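Side-chain contacts in mandelate racemase/muconate lactonizing enzyme family protein (Sorangium cellulosum, PDB 3S5S), which belongs to the mandelate racemase/muconate lactonizing enzyme family of the enolase superfamily, which joins a capping domain to a modified TIM barrel: residues P122-F127 and L346-I351; A305-A310 and G337-R342; Q223-P226 and G232-E235; R258-R263 and A290-M295. All coordinates share one frame; numbering follows the deposited sequence.

Contact 1 of 4, residues P122-F127 and L346-I351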
# COMPACT_ATOMS: atom_id res chain seq x y z
N PRO A 122 -9.60 5.05 -14.96
CA PRO A 122 -8.28 4.60 -15.44
C PRO A 122 -7.44 4.00 -14.29
O PRO A 122 -7.54 4.44 -13.13
CB PRO A 122 -7.60 5.88 -15.95
CG PRO A 122 -8.51 7.03 -15.58
CD PRO A 122 -9.74 6.51 -14.89
N LEU A 123 -6.60 3.01 -14.61
CA LEU A 123 -5.80 2.30 -13.60
C LEU A 123 -4.77 3.22 -12.91
O LEU A 123 -4.48 3.05 -11.72
CB LEU A 123 -5.13 1.07 -14.22
CG LEU A 123 -4.47 0.02 -13.31
CD1 LEU A 123 -5.52 -0.58 -12.32
CD2 LEU A 123 -3.73 -1.08 -14.13
N TRP A 124 -4.24 4.21 -13.65
CA TRP A 124 -3.30 5.17 -13.09
C TRP A 124 -3.98 6.03 -12.00
O TRP A 124 -3.31 6.47 -11.03
CB TRP A 124 -2.62 6.07 -14.18
CG TRP A 124 -3.57 6.79 -15.15
CD1 TRP A 124 -3.92 6.38 -16.40
CD2 TRP A 124 -4.26 8.04 -14.94
NE1 TRP A 124 -4.80 7.26 -16.96
CE2 TRP A 124 -5.03 8.29 -16.09
CE3 TRP A 124 -4.29 8.96 -13.88
CZ2 TRP A 124 -5.83 9.44 -16.24
CZ3 TRP A 124 -5.10 10.09 -13.99
CH2 TRP A 124 -5.87 10.31 -15.18
N ALA A 125 -5.28 6.26 -12.16
CA ALA A 125 -6.09 6.97 -11.15
C ALA A 125 -6.32 6.09 -9.96
O ALA A 125 -6.17 6.52 -8.82
CB ALA A 125 -7.46 7.39 -11.74
N PHE A 126 -6.71 4.85 -10.22
CA PHE A 126 -6.83 3.86 -9.14
C PHE A 126 -5.52 3.83 -8.26
O PHE A 126 -5.60 3.94 -7.04
CB PHE A 126 -7.17 2.51 -9.73
CG PHE A 126 -7.32 1.41 -8.69
CD1 PHE A 126 -8.54 1.22 -8.02
CD2 PHE A 126 -6.26 0.57 -8.38
CE1 PHE A 126 -8.67 0.22 -7.07
CE2 PHE A 126 -6.38 -0.43 -7.44
CZ PHE A 126 -7.58 -0.63 -6.79
N PHE A 127 -4.36 3.80 -8.89
CA PHE A 127 -3.07 3.77 -8.20
C PHE A 127 -2.67 5.10 -7.52
O PHE A 127 -1.76 5.12 -6.72
CB PHE A 127 -1.95 3.23 -9.14
CG PHE A 127 -2.03 1.74 -9.41
CD1 PHE A 127 -2.29 0.83 -8.36
CD2 PHE A 127 -1.83 1.23 -10.68
CE1 PHE A 127 -2.37 -0.57 -8.62
CE2 PHE A 127 -1.86 -0.20 -10.93
CZ PHE A 127 -2.14 -1.08 -9.89
N LEU A 346 6.50 8.18 -22.37
CA LEU A 346 5.34 7.32 -22.24
C LEU A 346 4.25 8.21 -21.73
O LEU A 346 4.44 8.93 -20.75
CB LEU A 346 5.61 6.23 -21.22
CG LEU A 346 6.83 5.38 -21.56
CD1 LEU A 346 7.08 4.27 -20.51
CD2 LEU A 346 6.70 4.79 -22.98
N SER A 347 3.12 8.21 -22.42
CA SER A 347 2.02 9.05 -21.98
C SER A 347 0.80 8.18 -21.68
O SER A 347 0.55 7.24 -22.43
CB SER A 347 1.69 10.08 -23.05
OG SER A 347 0.31 10.40 -22.93
N LEU A 348 0.05 8.48 -20.62
CA LEU A 348 -1.07 7.65 -20.24
C LEU A 348 -2.44 8.33 -20.36
O LEU A 348 -3.48 7.71 -20.12
CB LEU A 348 -0.91 7.09 -18.84
CG LEU A 348 0.30 6.32 -18.33
CD1 LEU A 348 0.09 6.12 -16.85
CD2 LEU A 348 0.60 4.98 -19.05
N GLU A 349 -2.43 9.59 -20.80
CA GLU A 349 -3.63 10.42 -20.92
C GLU A 349 -4.79 9.81 -21.72
O GLU A 349 -6.00 10.08 -21.42
CB GLU A 349 -3.26 11.81 -21.50
CG GLU A 349 -2.95 12.87 -20.40
CD GLU A 349 -2.78 14.33 -20.93
OE1 GLU A 349 -2.71 14.54 -22.18
OE2 GLU A 349 -2.71 15.28 -20.08
N GLY A 350 -4.46 8.98 -22.71
CA GLY A 350 -5.50 8.38 -23.53
C GLY A 350 -6.13 7.13 -22.91
O GLY A 350 -6.94 6.48 -23.53
N ILE A 351 -5.72 6.76 -21.70
CA ILE A 351 -6.25 5.61 -21.01
C ILE A 351 -7.36 6.12 -20.14
O ILE A 351 -7.15 6.99 -19.26
CB ILE A 351 -5.17 4.92 -20.18
CG1 ILE A 351 -4.13 4.34 -21.13
CG2 ILE A 351 -5.80 3.84 -19.26
CD1 ILE A 351 -2.86 3.92 -20.44

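Contact 2 of 4, residues A305-A310 and G337-R342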
# COMPACT_ATOMS: atom_id res chain seq x y z
N ALA A 305 1.43 -5.74 -20.00
CA ALA A 305 2.04 -5.68 -18.67
C ALA A 305 2.83 -4.36 -18.49
O ALA A 305 2.83 -3.77 -17.39
CB ALA A 305 2.93 -6.91 -18.41
N MET A 306 3.46 -3.88 -19.57
CA MET A 306 4.18 -2.61 -19.50
C MET A 306 3.25 -1.42 -19.15
O MET A 306 3.56 -0.64 -18.22
CB MET A 306 4.97 -2.35 -20.74
CG MET A 306 6.26 -3.16 -20.84
SD MET A 306 7.70 -2.22 -20.30
CE MET A 306 8.73 -3.45 -19.47
N THR A 307 2.11 -1.31 -19.83
CA THR A 307 1.18 -0.24 -19.47
C THR A 307 0.70 -0.41 -18.03
O THR A 307 0.59 0.55 -17.29
CB THR A 307 -0.03 -0.14 -20.41
OG1 THR A 307 0.41 -0.22 -21.77
CG2 THR A 307 -0.70 1.21 -20.20
N ALA A 308 0.41 -1.63 -17.62
CA ALA A 308 0.06 -1.83 -16.22
C ALA A 308 1.13 -1.23 -15.29
O ALA A 308 0.80 -0.54 -14.34
CB ALA A 308 -0.15 -3.33 -15.92
N SER A 309 2.40 -1.53 -15.54
CA SER A 309 3.52 -0.94 -14.80
C SER A 309 3.60 0.58 -14.87
O SER A 309 3.91 1.21 -13.88
CB SER A 309 4.83 -1.50 -15.31
OG SER A 309 4.95 -2.86 -14.90
N ALA A 310 3.33 1.17 -16.04
CA ALA A 310 3.45 2.62 -16.14
C ALA A 310 2.32 3.25 -15.33
O ALA A 310 2.57 4.20 -14.60
CB ALA A 310 3.46 3.05 -17.56
N GLY A 337 -4.42 -0.09 -27.85
CA GLY A 337 -4.50 0.71 -26.63
C GLY A 337 -3.27 0.64 -25.73
O GLY A 337 -2.25 0.04 -26.09
N GLY A 338 -3.35 1.26 -24.55
CA GLY A 338 -2.18 1.37 -23.71
C GLY A 338 -1.53 2.73 -23.83
O GLY A 338 -2.10 3.66 -24.42
N PHE A 339 -0.32 2.84 -23.29
CA PHE A 339 0.41 4.06 -23.33
C PHE A 339 0.76 4.39 -24.77
O PHE A 339 0.82 3.51 -25.62
CB PHE A 339 1.70 3.97 -22.50
CG PHE A 339 2.67 2.89 -22.97
CD1 PHE A 339 3.29 2.07 -22.04
CD2 PHE A 339 3.00 2.74 -24.31
CE1 PHE A 339 4.21 1.07 -22.46
CE2 PHE A 339 3.89 1.75 -24.74
CZ PHE A 339 4.48 0.92 -23.83
N VAL A 340 0.99 5.67 -25.03
CA VAL A 340 1.44 6.15 -26.31
C VAL A 340 2.92 6.42 -26.09
O VAL A 340 3.30 7.00 -25.07
CB VAL A 340 0.63 7.43 -26.67
CG1 VAL A 340 1.22 8.17 -27.84
CG2 VAL A 340 -0.87 7.06 -26.89
N GLN A 341 3.77 5.96 -27.02
CA GLN A 341 5.20 6.07 -26.83
C GLN A 341 5.80 7.04 -27.81
O GLN A 341 5.44 7.03 -28.99
CB GLN A 341 5.88 4.68 -26.91
CG GLN A 341 7.40 4.71 -26.68
CD GLN A 341 7.94 3.47 -25.99
OE1 GLN A 341 7.30 2.42 -26.01
NE2 GLN A 341 9.16 3.57 -25.44
N ARG A 342 6.65 7.94 -27.33
CA ARG A 342 7.35 8.86 -28.24
C ARG A 342 8.82 8.84 -27.85
O ARG A 342 9.29 9.66 -27.09
CB ARG A 342 6.74 10.30 -28.23
CG ARG A 342 5.39 10.45 -29.00
CD ARG A 342 4.25 11.23 -28.27
NE ARG A 342 4.57 12.58 -27.78
CZ ARG A 342 4.59 12.94 -26.49
NH1 ARG A 342 4.30 12.04 -25.52
NH2 ARG A 342 4.88 14.21 -26.15

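Contact 3 of 4, residues Q223-P226 and G232-E235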
# COMPACT_ATOMS: atom_id res chain seq x y z
N GLN A 223 21.94 -4.55 -9.19
CA GLN A 223 22.15 -5.95 -8.79
C GLN A 223 23.41 -6.60 -9.37
O GLN A 223 23.32 -7.60 -10.10
CB GLN A 223 20.93 -6.78 -9.19
CG GLN A 223 20.99 -8.18 -8.65
CD GLN A 223 20.61 -8.23 -7.21
OE1 GLN A 223 19.69 -7.52 -6.78
NE2 GLN A 223 21.29 -9.07 -6.44
N PRO A 224 24.60 -6.07 -9.05
CA PRO A 224 25.76 -6.64 -9.71
C PRO A 224 26.08 -8.06 -9.29
O PRO A 224 26.62 -8.83 -10.09
CB PRO A 224 26.90 -5.71 -9.28
CG PRO A 224 26.50 -5.18 -8.00
CD PRO A 224 24.97 -5.14 -7.97
N VAL A 225 25.81 -8.40 -8.04
CA VAL A 225 26.09 -9.72 -7.51
C VAL A 225 24.82 -10.55 -7.33
O VAL A 225 23.72 -10.02 -7.43
CB VAL A 225 26.90 -9.67 -6.22
CG1 VAL A 225 28.29 -9.06 -6.49
CG2 VAL A 225 26.16 -8.91 -5.15
N PRO A 226 24.97 -11.87 -7.09
CA PRO A 226 23.78 -12.72 -6.98
C PRO A 226 22.96 -12.41 -5.73
O PRO A 226 23.49 -11.93 -4.72
CB PRO A 226 24.35 -14.15 -6.89
CG PRO A 226 25.87 -14.04 -7.18
CD PRO A 226 26.25 -12.62 -6.92
N GLY A 232 28.30 -8.96 -0.62
CA GLY A 232 28.75 -8.33 -1.85
C GLY A 232 27.90 -7.12 -2.19
O GLY A 232 28.44 -6.08 -2.59
N MET A 233 26.58 -7.25 -2.05
CA MET A 233 25.67 -6.10 -2.20
C MET A 233 26.01 -4.99 -1.18
O MET A 233 26.10 -3.83 -1.54
CB MET A 233 24.20 -6.53 -2.10
CG MET A 233 23.67 -7.30 -3.29
SD MET A 233 23.74 -6.40 -4.85
CE MET A 233 22.14 -5.66 -5.02
N LYS A 234 26.20 -5.36 0.08
CA LYS A 234 26.62 -4.44 1.12
C LYS A 234 27.92 -3.75 0.70
O LYS A 234 28.08 -2.54 0.89
CB LYS A 234 26.91 -5.19 2.42
CG LYS A 234 25.78 -5.32 3.46
CD LYS A 234 26.45 -5.50 4.89
CE LYS A 234 25.56 -6.19 5.95
NZ LYS A 234 24.58 -7.14 5.33
N GLU A 235 28.86 -4.52 0.17
CA GLU A 235 30.19 -3.95 -0.09
C GLU A 235 30.08 -2.96 -1.23
O GLU A 235 30.55 -1.83 -1.13
CB GLU A 235 31.23 -5.04 -0.39
CG GLU A 235 32.70 -4.59 -0.23
CD GLU A 235 33.70 -5.47 -0.98
OE1 GLU A 235 33.29 -6.52 -1.54
OE2 GLU A 235 34.91 -5.10 -1.02

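Contact 4 of 4, residues R258-R263 and A290-M295. With SO4 (sulfate ion), chain D.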
# COMPACT_ATOMS: atom_id res chain seq x y z
N ARG A 258 14.84 -5.60 4.57
CA ARG A 258 16.18 -6.14 4.92
C ARG A 258 17.24 -5.39 4.11
O ARG A 258 18.25 -4.98 4.66
CB ARG A 258 16.27 -7.65 4.68
CG ARG A 258 17.69 -8.15 4.57
CD ARG A 258 17.88 -9.56 5.12
NE ARG A 258 17.32 -10.58 4.24
CZ ARG A 258 17.97 -11.68 3.85
NH1 ARG A 258 19.23 -11.92 4.27
NH2 ARG A 258 17.35 -12.55 3.05
N VAL A 259 16.98 -5.22 2.82
CA VAL A 259 17.84 -4.44 1.94
C VAL A 259 18.12 -3.05 2.53
O VAL A 259 19.25 -2.58 2.47
CB VAL A 259 17.26 -4.35 0.49
CG1 VAL A 259 17.58 -3.01 -0.20
CG2 VAL A 259 17.77 -5.49 -0.33
N ALA A 260 17.09 -2.41 3.11
CA ALA A 260 17.29 -1.10 3.76
C ALA A 260 18.20 -1.25 4.95
O ALA A 260 19.29 -0.70 4.93
CB ALA A 260 15.96 -0.45 4.20
N ALA A 261 17.78 -2.04 5.94
CA ALA A 261 18.51 -2.19 7.23
C ALA A 261 19.97 -2.63 7.10
O ALA A 261 20.82 -2.25 7.89
CB ALA A 261 17.77 -3.15 8.14
N GLU A 262 20.25 -3.46 6.09
CA GLU A 262 21.60 -3.98 5.87
C GLU A 262 22.46 -3.09 4.93
O GLU A 262 23.66 -3.33 4.73
CB GLU A 262 21.53 -5.45 5.43
CG GLU A 262 21.38 -6.41 6.63
CD GLU A 262 21.24 -7.89 6.23
OE1 GLU A 262 22.05 -8.41 5.41
OE2 GLU A 262 20.30 -8.55 6.75
N ARG A 263 21.85 -2.03 4.41
CA ARG A 263 22.45 -1.12 3.42
C ARG A 263 23.01 -1.85 2.23
O ARG A 263 24.16 -1.59 1.87
CB ARG A 263 23.58 -0.29 4.00
CG ARG A 263 23.18 0.77 4.94
CD ARG A 263 24.45 1.52 5.31
NE ARG A 263 24.30 2.25 6.56
CZ ARG A 263 23.87 3.50 6.64
NH1 ARG A 263 23.56 4.17 5.53
NH2 ARG A 263 23.76 4.08 7.83
N ALA A 290 11.57 3.45 3.92
CA ALA A 290 12.95 3.18 4.30
C ALA A 290 13.97 4.10 3.64
O ALA A 290 15.17 3.93 3.87
CB ALA A 290 13.31 1.72 4.12
N GLY A 291 13.53 5.09 2.86
CA GLY A 291 14.48 6.03 2.25
C GLY A 291 15.15 5.53 0.96
O GLY A 291 16.09 6.15 0.44
N LEU A 292 14.68 4.40 0.43
CA LEU A 292 15.20 3.87 -0.80
C LEU A 292 14.58 4.58 -2.01
O LEU A 292 13.40 4.90 -2.01
CB LEU A 292 14.91 2.36 -0.89
CG LEU A 292 15.52 1.48 0.22
CD1 LEU A 292 15.14 0.06 -0.01
CD2 LEU A 292 17.06 1.59 0.31
N GLY A 293 15.39 4.83 -3.05
CA GLY A 293 14.83 5.28 -4.32
C GLY A 293 14.00 4.17 -4.96
O GLY A 293 14.20 3.01 -4.69
N LEU A 294 13.06 4.56 -5.80
CA LEU A 294 12.23 3.61 -6.49
C LEU A 294 12.54 3.53 -7.98
O LEU A 294 12.67 4.58 -8.67
CB LEU A 294 10.74 3.95 -6.30
CG LEU A 294 10.28 4.16 -4.85
CD1 LEU A 294 8.83 4.56 -4.85
CD2 LEU A 294 10.39 2.87 -4.21
N MET A 295 12.63 2.30 -8.47
CA MET A 295 12.78 2.02 -9.90
C MET A 295 11.60 1.15 -10.31
O MET A 295 11.17 0.29 -9.56
CB MET A 295 14.12 1.32 -10.14
CG MET A 295 14.48 0.94 -11.59
SD MET A 295 16.08 0.17 -11.72
CE MET A 295 15.88 -0.48 -13.30
S SO4 D . 24.04 0.90 10.05
O1 SO4 D . 24.54 -0.48 9.82
O2 SO4 D . 25.03 1.80 9.41
O3 SO4 D . 22.70 1.10 9.47
O4 SO4 D . 23.90 1.18 11.48

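Contact 1 of 4, residues P122-F127 and L346-I351
Trp124 meets Leu348 and Ile351 in a buried, mainly apolar contact with one weak polar link. It joins the short helix 123-126, which follows the helical part of the capping domain, to the turn after strand 345-347. That strand runs antiparallel to strand 133-140 at the start of the barrel sheet.

The indole NE1 of Trp124 points at the carbonyl O of Ile351, 3.3 Å away. The bond is weak, with an N-H...O angle of 150°. The oxygen lies near the ring plane, at the pyrrole edge. Ile351 CB stands at the same edge, in plane, 4.0 Å from Trp124 NE1. The Trp124 CG sits between the backbone N and the carbonyl carbon (chi1 53°), which carries the indole across to the turn.

Leu348 covers the root of the indole. Its CD1 is 3.8 Å from Trp124 CB, and its CB is 3.9 Å from Trp124 CD1. The two side chains run antiparallel alongside each other. Pro122 packs on one face of the indole with its CB, toward the rim. The same Pro122 CB comes within 3.5 Å of Ile351 O.

Leu348 to Ile351 form a type I turn, closed by Ile351 N bonded to Leu348 O at 2.9 Å. Helix 303-316 lies beside Leu348 and Ile351 through Ala310 and Thr307. Arg83 of the second subunit packs on Pro122 and Trp124.

The contact is a hydrophobic seam in which a buried indole N-H finds a weak main-chain acceptor, so packing does most of the holding.

Contact 2 of 4, residues A305-A310 and G337-R342
Gly338 is the first residue of 337-342 to meet the helix, and it does so with its backbone. Its CA lies 3.6 Å from Thr307 OG1 and 3.8 Å from Thr307 CG2. Both branches of the threonine therefore touch the chain here. A positive phi of 100° turns the backbone at this point, and with no side chain Gly338 can run close to the helix surface.

Phe339 carries most of the contact. Its backbone N gives a weak hydrogen bond to Thr307 OG1, long at 3.5 Å but fairly straight at 163°. The Thr307 hydroxyl accepts this bond while donating its own proton to Val303 O, its stronger partner, one turn back in helix 303-316. Thr307 thus ties the loop only loosely. The ring of Phe339 then turns toward the helix. Its CG lies between the backbone N and the carbonyl carbon (chi1 60°), and this brings CD1 to 3.7 Å from Thr307 OG1. Further out on the ring, CE1 reaches 3.9 Å from Met306 CB. The rest of Met306 bends away at chi2 and chi3, toward Leu324, Thr326 and Pro327.

From Val340 the chain enters strand 340-342, whose backbone pairs with Ser347 of strand 345-347. Gln341 follows in this first arm of the hairpin.

The arrangement joins helix 303-316, the helix between barrel strands 293-296 and 319-322, to the lead-in of a beta hairpin at the edge of the sheet. It belongs to the modified TIM barrel of the enolase type, where this hairpin continues the sheet beside strand 133-140.

Contact 3 of 4, residues Q223-P226 and G232-E235
A beta-alpha unit of the barrel is packed together here: Met233 of helix 230-239 reaches back to Gln223, Pro224 and Val225, in the loop that leaves strand 217-222.

Met233 is the long side chain of the contact. Its chain bends at chi2 (-60°) and again at chi3 (-95°), which curls the thioether along the loop. The CG lies 3.5 Å from Val225 CG2, as the methionine and the valine lie side by side, pointing opposite ways. The sulfur of Met233 sits between Val225 CG2 (3.5 Å) and Pro224 CD (3.6 Å). The terminal methyl CE ends against the amide of Gln223, 3.5 Å from OE1 and 3.7 Å from CD, with the two side chains at about a right angle. Val225 CG2 also lies 3.9 Å from the carbonyl C of Gly232, where the helix backbone comes near.

The Gln223 amide is fixed by bonds at both ends. Its NE2 donates to Val225 O, within the same loop, at 2.8 Å and 157°. That oxygen lies close to the amide plane, and with the bonds to OE1 this fixes the rotation of the group. OE1 receives Asp247 N and Ser249 N, from the loop after strand 244-246. The carboxamide thus links two neighbouring loops, while Met233 brings apolar cover to it. At the helix start, Gly232 N bonds to Asp229 OD1.

The loop joins strand 217-222 to helix 230-239 at the C-terminal end of the strand, as beta-alpha loops of a TIM barrel do. In the enolase superfamily that end of the barrel houses the active site.

Contact 4 of 4, residues R258-R263 and A290-M295
The methyl of Ala260 meets the methyl of Ala290 head on, CB to CB at a close 3.4 Å. With side chains this small the two backbones can come near: one is the last turn of helix 253-261, the other the end of helix 272-289. Beside this pair, Leu292 forms the larger bump. Its CD1 fits the shallow notch between Val259 and Ala260, 3.9 Å from Val259 CG1 and 4.3 Å from Ala260 CB. The leucine and the valine cross at a slant.

Both chains turn here by a Schellman motif, with Arg263 and Gly291 each at positive phi. The arrangement packs adjacent helices of the barrel's outer layer, just where the second one passes into strand 293-296. Leu292 also rests on Val268 of strand 267-270, and Leu257 of the second subunit packs on Ala290.

Arg263 points away from this seam. Its chain is extended from CG to NE, and one edge of the guanidinium takes the sulfate ion. Both NE (3.0 Å) and NH2 (3.1 Å) of Arg263 donate to sulfate O2, which lies in the guanidinium plane. The ion probably comes from the crystallisation liquor.

Contacts 1, 2 and 3 are buried, while contact 4 is only partly so and lies nearer the surface. Contacts 1 and 2 touch and share an environment: strands 340-342 and 345-347 are sheet neighbours, and Ile351 packs on Thr307. Each combines aromatic packing with one weak hydrogen bond. Contact 3 lies across the chain, about 35 Å from contact 1 between centres, and packs a bent thioether beside a well-bonded amide. Contact 4 is purely apolar between its segments, and the sulfate sits on Arg263, away from the seam. A salt bridge, Lys234 to Glu262, joins contacts 3 and 4. Contacts 1 and 4 both have residues of the second subunit beside them.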